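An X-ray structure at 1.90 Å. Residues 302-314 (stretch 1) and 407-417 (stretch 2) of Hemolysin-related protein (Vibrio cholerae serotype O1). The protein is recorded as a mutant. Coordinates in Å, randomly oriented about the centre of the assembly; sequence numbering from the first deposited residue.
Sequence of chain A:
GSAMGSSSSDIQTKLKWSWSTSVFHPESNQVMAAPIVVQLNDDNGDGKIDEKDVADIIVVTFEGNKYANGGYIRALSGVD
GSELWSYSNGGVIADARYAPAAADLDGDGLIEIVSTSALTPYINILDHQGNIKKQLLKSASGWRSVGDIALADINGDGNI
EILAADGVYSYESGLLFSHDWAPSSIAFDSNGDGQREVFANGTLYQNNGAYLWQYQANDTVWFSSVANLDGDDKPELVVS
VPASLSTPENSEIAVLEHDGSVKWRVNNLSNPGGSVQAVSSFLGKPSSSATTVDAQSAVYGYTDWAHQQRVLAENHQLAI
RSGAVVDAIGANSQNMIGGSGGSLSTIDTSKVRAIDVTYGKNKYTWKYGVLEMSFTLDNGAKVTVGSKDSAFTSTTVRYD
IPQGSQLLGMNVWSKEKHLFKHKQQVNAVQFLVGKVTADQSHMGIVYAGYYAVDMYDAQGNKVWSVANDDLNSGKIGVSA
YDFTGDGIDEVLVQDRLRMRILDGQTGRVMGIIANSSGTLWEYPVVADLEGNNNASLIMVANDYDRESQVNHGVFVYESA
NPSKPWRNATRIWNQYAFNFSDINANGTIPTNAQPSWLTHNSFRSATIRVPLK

Stretch 1 (302-314) YTDWAHQQRVLAE
Stretch 2 (407-417) LLGMNVWSKEK

How do the two backbones run and lock together? They are antiparallel neighbours in a sheet, their axes at 153° and 4.6 Å apart at closest approach. Gln309 faces Val412, with CA to CA 5.3 Å, and Val311 faces Met410, with CA to CA 5.2 Å; both are hydrogen-bonded pairs in extended conformation, phi/psi near -130/130 at Gln309 and Val412. Gln309 N donates to Val412 O at 3.0 Å, and Val412 N returns to Gln309 O at 2.8 Å. Val311 N reaches Met410 O at 2.7 Å, and Met410 N reaches Val311 O at 2.7 Å. Between and beyond them, Arg310 meets Asn411 and Leu312 meets Gly409 as non-hydrogen-bonded pairs.

Where does the ladder of bonds stop, and what takes over? Past Leu312, Ala313 N donates to Leu408 O at 2.9 Å and 171°, almost straight. Water 2 then donates to both Leu408 O (2.7 Å) and Ala313 O (3.1 Å), so Leu408 O accepts twice. At the other end a type II turn, Thr303 to Ala306, carries Trp305 at phi/psi 63/28 and a bond from Ala306 N to Thr303 O of 3.3 Å. Here the chains are joined through water 1, which donates to Trp305 O at 2.7 Å and accepts from Glu416 N at 2.9 Å. Ser414 N is buried by the contact without a partner.

What surrounds the indole of Trp413? Its side chain, chi1 -71° (m) and chi2 -108°, swings nearer to the first stretch than its CA-to-CB bond suggests. Thr303 (chi1 p) lays CG2 over one face, 3.5 Å from the centroid of the five-membered ring, a CH-pi contact; Gln308 CA lies over the opposite face. Ala306 O sits at the edge, 3.6 Å from Trp413 CD1, while Ala306 CB packs 4.0 Å from Trp413 CB. Beside the turn, fully extended Lys415 (all chi t) brings CE within 3.7 Å of Trp305 CB.

Which side chains share the sheet's faces? Val311 and Val412, both t, lie on the same face as Gln309 and Met410, their CG2 atoms in apolar contact at 4.0 Å. On the other face, Asn411 (chi1 m, chi2 -34°) places OD1 3.5 Å from Arg310 CB. Asn411 ND2 is 3.1 Å from Gln308 NE2, but both are donors and no bond forms; ND2 is satisfied elsewhere in the structure. Opposite Leu312, Gly409 lets the chains close to 4.1 Å between CA atoms: an ideal CB there would clash with Val311 O, at 2.4 Å.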

# COMPACT_ATOMS: atom_id res chain seq x y z
N TYR A 302 36.86 -25.49 -12.66
CA TYR A 302 38.17 -25.52 -12.01
C TYR A 302 38.22 -24.42 -10.96
O TYR A 302 38.18 -23.23 -11.29
CB TYR A 302 39.27 -25.36 -13.06
CG TYR A 302 39.10 -26.33 -14.20
CD1 TYR A 302 38.28 -26.03 -15.28
CD2 TYR A 302 39.74 -27.57 -14.18
CE1 TYR A 302 38.12 -26.93 -16.31
CE2 TYR A 302 39.58 -28.47 -15.20
CZ TYR A 302 38.76 -28.15 -16.27
OH TYR A 302 38.60 -29.05 -17.29
N THR A 303 38.31 -24.82 -9.69
CA THR A 303 38.21 -23.90 -8.56
C THR A 303 39.57 -23.49 -8.01
O THR A 303 39.62 -22.63 -7.11
CB THR A 303 37.39 -24.53 -7.43
OG1 THR A 303 37.99 -25.78 -7.06
CG2 THR A 303 35.95 -24.76 -7.86
N ASP A 304 40.66 -24.07 -8.49
CA ASP A 304 41.98 -23.78 -7.94
C ASP A 304 42.29 -22.29 -8.06
O ASP A 304 42.08 -21.68 -9.12
CB ASP A 304 43.05 -24.60 -8.65
CG ASP A 304 43.09 -26.04 -8.17
OD1 ASP A 304 42.35 -26.39 -7.23
OD2 ASP A 304 43.88 -26.82 -8.74
N TRP A 305 42.78 -21.70 -6.97
CA TRP A 305 43.28 -20.33 -6.96
C TRP A 305 42.19 -19.32 -7.27
O TRP A 305 42.45 -18.23 -7.78
CB TRP A 305 44.45 -20.16 -7.93
CG TRP A 305 45.65 -20.99 -7.57
CD1 TRP A 305 46.01 -22.19 -8.13
CD2 TRP A 305 46.63 -20.70 -6.57
NE1 TRP A 305 47.16 -22.65 -7.54
CE2 TRP A 305 47.56 -21.75 -6.58
CE3 TRP A 305 46.81 -19.64 -5.67
CZ2 TRP A 305 48.66 -21.78 -5.72
CZ3 TRP A 305 47.89 -19.67 -4.82
CH2 TRP A 305 48.81 -20.74 -4.85
N ALA A 306 40.95 -19.66 -6.94
CA ALA A 306 39.82 -18.77 -7.17
C ALA A 306 38.88 -18.86 -5.98
O ALA A 306 38.69 -19.94 -5.42
CB ALA A 306 39.08 -19.15 -8.47
N HIS A 307 38.32 -17.72 -5.60
CA HIS A 307 37.40 -17.65 -4.47
C HIS A 307 35.96 -17.71 -4.96
O HIS A 307 35.57 -16.94 -5.84
CB HIS A 307 37.63 -16.38 -3.65
N GLN A 308 35.18 -18.63 -4.40
CA GLN A 308 33.76 -18.73 -4.71
C GLN A 308 33.04 -17.43 -4.36
O GLN A 308 33.21 -16.89 -3.27
CB GLN A 308 33.18 -19.90 -3.92
CG GLN A 308 31.68 -19.91 -3.72
CD GLN A 308 31.24 -21.13 -2.95
OE1 GLN A 308 32.06 -21.96 -2.58
NE2 GLN A 308 29.95 -21.23 -2.68
N GLN A 309 32.25 -16.91 -5.30
CA GLN A 309 31.47 -15.69 -5.09
C GLN A 309 30.04 -15.91 -5.57
O GLN A 309 29.83 -16.37 -6.70
CB GLN A 309 32.10 -14.50 -5.82
CG GLN A 309 33.55 -14.24 -5.41
CD GLN A 309 34.14 -13.02 -6.09
OE1 GLN A 309 35.12 -13.12 -6.83
NE2 GLN A 309 33.56 -11.86 -5.83
N ARG A 310 29.08 -15.57 -4.72
CA ARG A 310 27.68 -15.82 -5.02
C ARG A 310 27.08 -14.68 -5.84
O ARG A 310 27.28 -13.50 -5.52
CB ARG A 310 26.87 -15.99 -3.73
CG ARG A 310 25.39 -16.27 -3.96
CD ARG A 310 24.62 -16.41 -2.65
NE ARG A 310 24.51 -15.14 -1.94
CZ ARG A 310 23.91 -14.99 -0.76
NH1 ARG A 310 23.35 -16.04 -0.16
NH2 ARG A 310 23.86 -13.80 -0.19
N VAL A 311 26.33 -15.04 -6.87
CA VAL A 311 25.67 -14.09 -7.75
C VAL A 311 24.20 -14.46 -7.79
O VAL A 311 23.84 -15.51 -8.35
CB VAL A 311 26.27 -14.08 -9.16
CG1 VAL A 311 25.49 -13.14 -10.08
CG2 VAL A 311 27.72 -13.67 -9.11
N LEU A 312 23.35 -13.62 -7.22
CA LEU A 312 21.91 -13.84 -7.22
C LEU A 312 21.27 -13.01 -8.33
O LEU A 312 21.66 -11.86 -8.55
CB LEU A 312 21.30 -13.47 -5.87
CG LEU A 312 21.80 -14.27 -4.66
CD1 LEU A 312 21.19 -13.72 -3.37
CD2 LEU A 312 21.48 -15.76 -4.80
N ALA A 313 20.30 -13.60 -9.01
CA ALA A 313 19.62 -12.90 -10.08
C ALA A 313 18.78 -11.75 -9.52
O ALA A 313 18.12 -11.90 -8.49
CB ALA A 313 18.73 -13.87 -10.86
N GLU A 314 18.83 -10.60 -10.19
CA GLU A 314 18.00 -9.46 -9.85
C GLU A 314 16.96 -9.27 -10.95
O GLU A 314 17.29 -9.33 -12.14
CB GLU A 314 18.83 -8.19 -9.70
CG GLU A 314 19.62 -8.12 -8.41
CD GLU A 314 20.56 -6.93 -8.37
OE1 GLU A 314 20.50 -6.09 -9.30
OE2 GLU A 314 21.35 -6.82 -7.41
N LEU A 407 15.72 -21.36 -11.31
CA LEU A 407 17.09 -20.88 -11.19
C LEU A 407 17.08 -19.50 -10.53
O LEU A 407 16.43 -18.58 -11.04
CB LEU A 407 17.74 -20.79 -12.56
CG LEU A 407 19.17 -20.24 -12.61
CD1 LEU A 407 20.13 -21.18 -11.89
CD2 LEU A 407 19.60 -20.01 -14.06
N LEU A 408 17.82 -19.35 -9.43
CA LEU A 408 17.84 -18.10 -8.68
C LEU A 408 19.19 -17.40 -8.67
O LEU A 408 19.25 -16.22 -8.33
CB LEU A 408 17.42 -18.35 -7.23
CG LEU A 408 16.03 -18.93 -7.01
CD1 LEU A 408 15.78 -19.14 -5.52
CD2 LEU A 408 14.96 -18.03 -7.62
N GLY A 409 20.27 -18.10 -9.01
CA GLY A 409 21.58 -17.48 -9.03
C GLY A 409 22.65 -18.49 -9.34
O GLY A 409 22.37 -19.63 -9.73
N MET A 410 23.91 -18.07 -9.17
CA MET A 410 25.05 -18.94 -9.41
C MET A 410 26.17 -18.59 -8.43
O MET A 410 26.31 -17.44 -8.02
CB MET A 410 25.58 -18.80 -10.84
CG MET A 410 24.57 -19.10 -11.95
SD MET A 410 25.24 -18.79 -13.60
CE MET A 410 26.63 -19.92 -13.63
N ASN A 411 26.95 -19.60 -8.07
CA ASN A 411 28.27 -19.38 -7.51
C ASN A 411 29.27 -19.36 -8.66
O ASN A 411 29.18 -20.19 -9.57
CB ASN A 411 28.64 -20.45 -6.48
CG ASN A 411 27.84 -20.33 -5.20
OD1 ASN A 411 27.51 -19.23 -4.76
ND2 ASN A 411 27.53 -21.47 -4.59
N VAL A 412 30.19 -18.40 -8.62
CA VAL A 412 31.10 -18.14 -9.73
C VAL A 412 32.53 -18.12 -9.19
O VAL A 412 32.81 -17.45 -8.20
CB VAL A 412 30.77 -16.82 -10.44
CG1 VAL A 412 31.71 -16.56 -11.61
CG2 VAL A 412 29.31 -16.82 -10.91
N TRP A 413 33.41 -18.87 -9.84
CA TRP A 413 34.84 -18.88 -9.54
C TRP A 413 35.59 -18.26 -10.70
O TRP A 413 35.40 -18.68 -11.85
CB TRP A 413 35.36 -20.30 -9.32
CG TRP A 413 34.94 -21.02 -8.07
CD1 TRP A 413 35.71 -21.29 -6.97
CD2 TRP A 413 33.65 -21.59 -7.80
NE1 TRP A 413 34.99 -21.99 -6.04
CE2 TRP A 413 33.72 -22.19 -6.52
CE3 TRP A 413 32.45 -21.66 -8.51
CZ2 TRP A 413 32.63 -22.83 -5.94
CZ3 TRP A 413 31.37 -22.30 -7.93
CH2 TRP A 413 31.47 -22.87 -6.66
N SER A 414 36.45 -17.28 -10.42
CA SER A 414 37.31 -16.69 -11.44
C SER A 414 38.69 -16.47 -10.84
O SER A 414 38.84 -15.73 -9.87
CB SER A 414 36.74 -15.37 -11.96
OG SER A 414 37.60 -14.82 -12.96
N LYS A 415 39.70 -17.09 -11.45
CA LYS A 415 41.07 -16.93 -11.00
C LYS A 415 41.65 -15.60 -11.49
O LYS A 415 41.47 -15.22 -12.65
CB LYS A 415 41.92 -18.09 -11.52
CG LYS A 415 43.38 -18.04 -11.07
CD LYS A 415 44.16 -19.22 -11.63
CE LYS A 415 45.64 -19.14 -11.29
NZ LYS A 415 46.36 -20.37 -11.70
N GLU A 416 42.37 -14.92 -10.60
CA GLU A 416 43.03 -13.66 -10.93
C GLU A 416 44.54 -13.76 -11.01
O GLU A 416 45.15 -13.05 -11.81
CB GLU A 416 42.69 -12.59 -9.88
CG GLU A 416 41.21 -12.26 -9.78
CD GLU A 416 40.94 -11.17 -8.76
OE1 GLU A 416 41.90 -10.68 -8.14
OE2 GLU A 416 39.76 -10.79 -8.59
N LYS A 417 45.16 -14.64 -10.22
CA LYS A 417 46.61 -14.64 -10.08
C LYS A 417 47.31 -14.82 -11.42
O LYS A 417 47.02 -15.76 -12.16
CB LYS A 417 47.03 -15.75 -9.11
O HOH W 1 43.48 -15.75 -8.06
O HOH W 2 17.53 -14.62 -7.08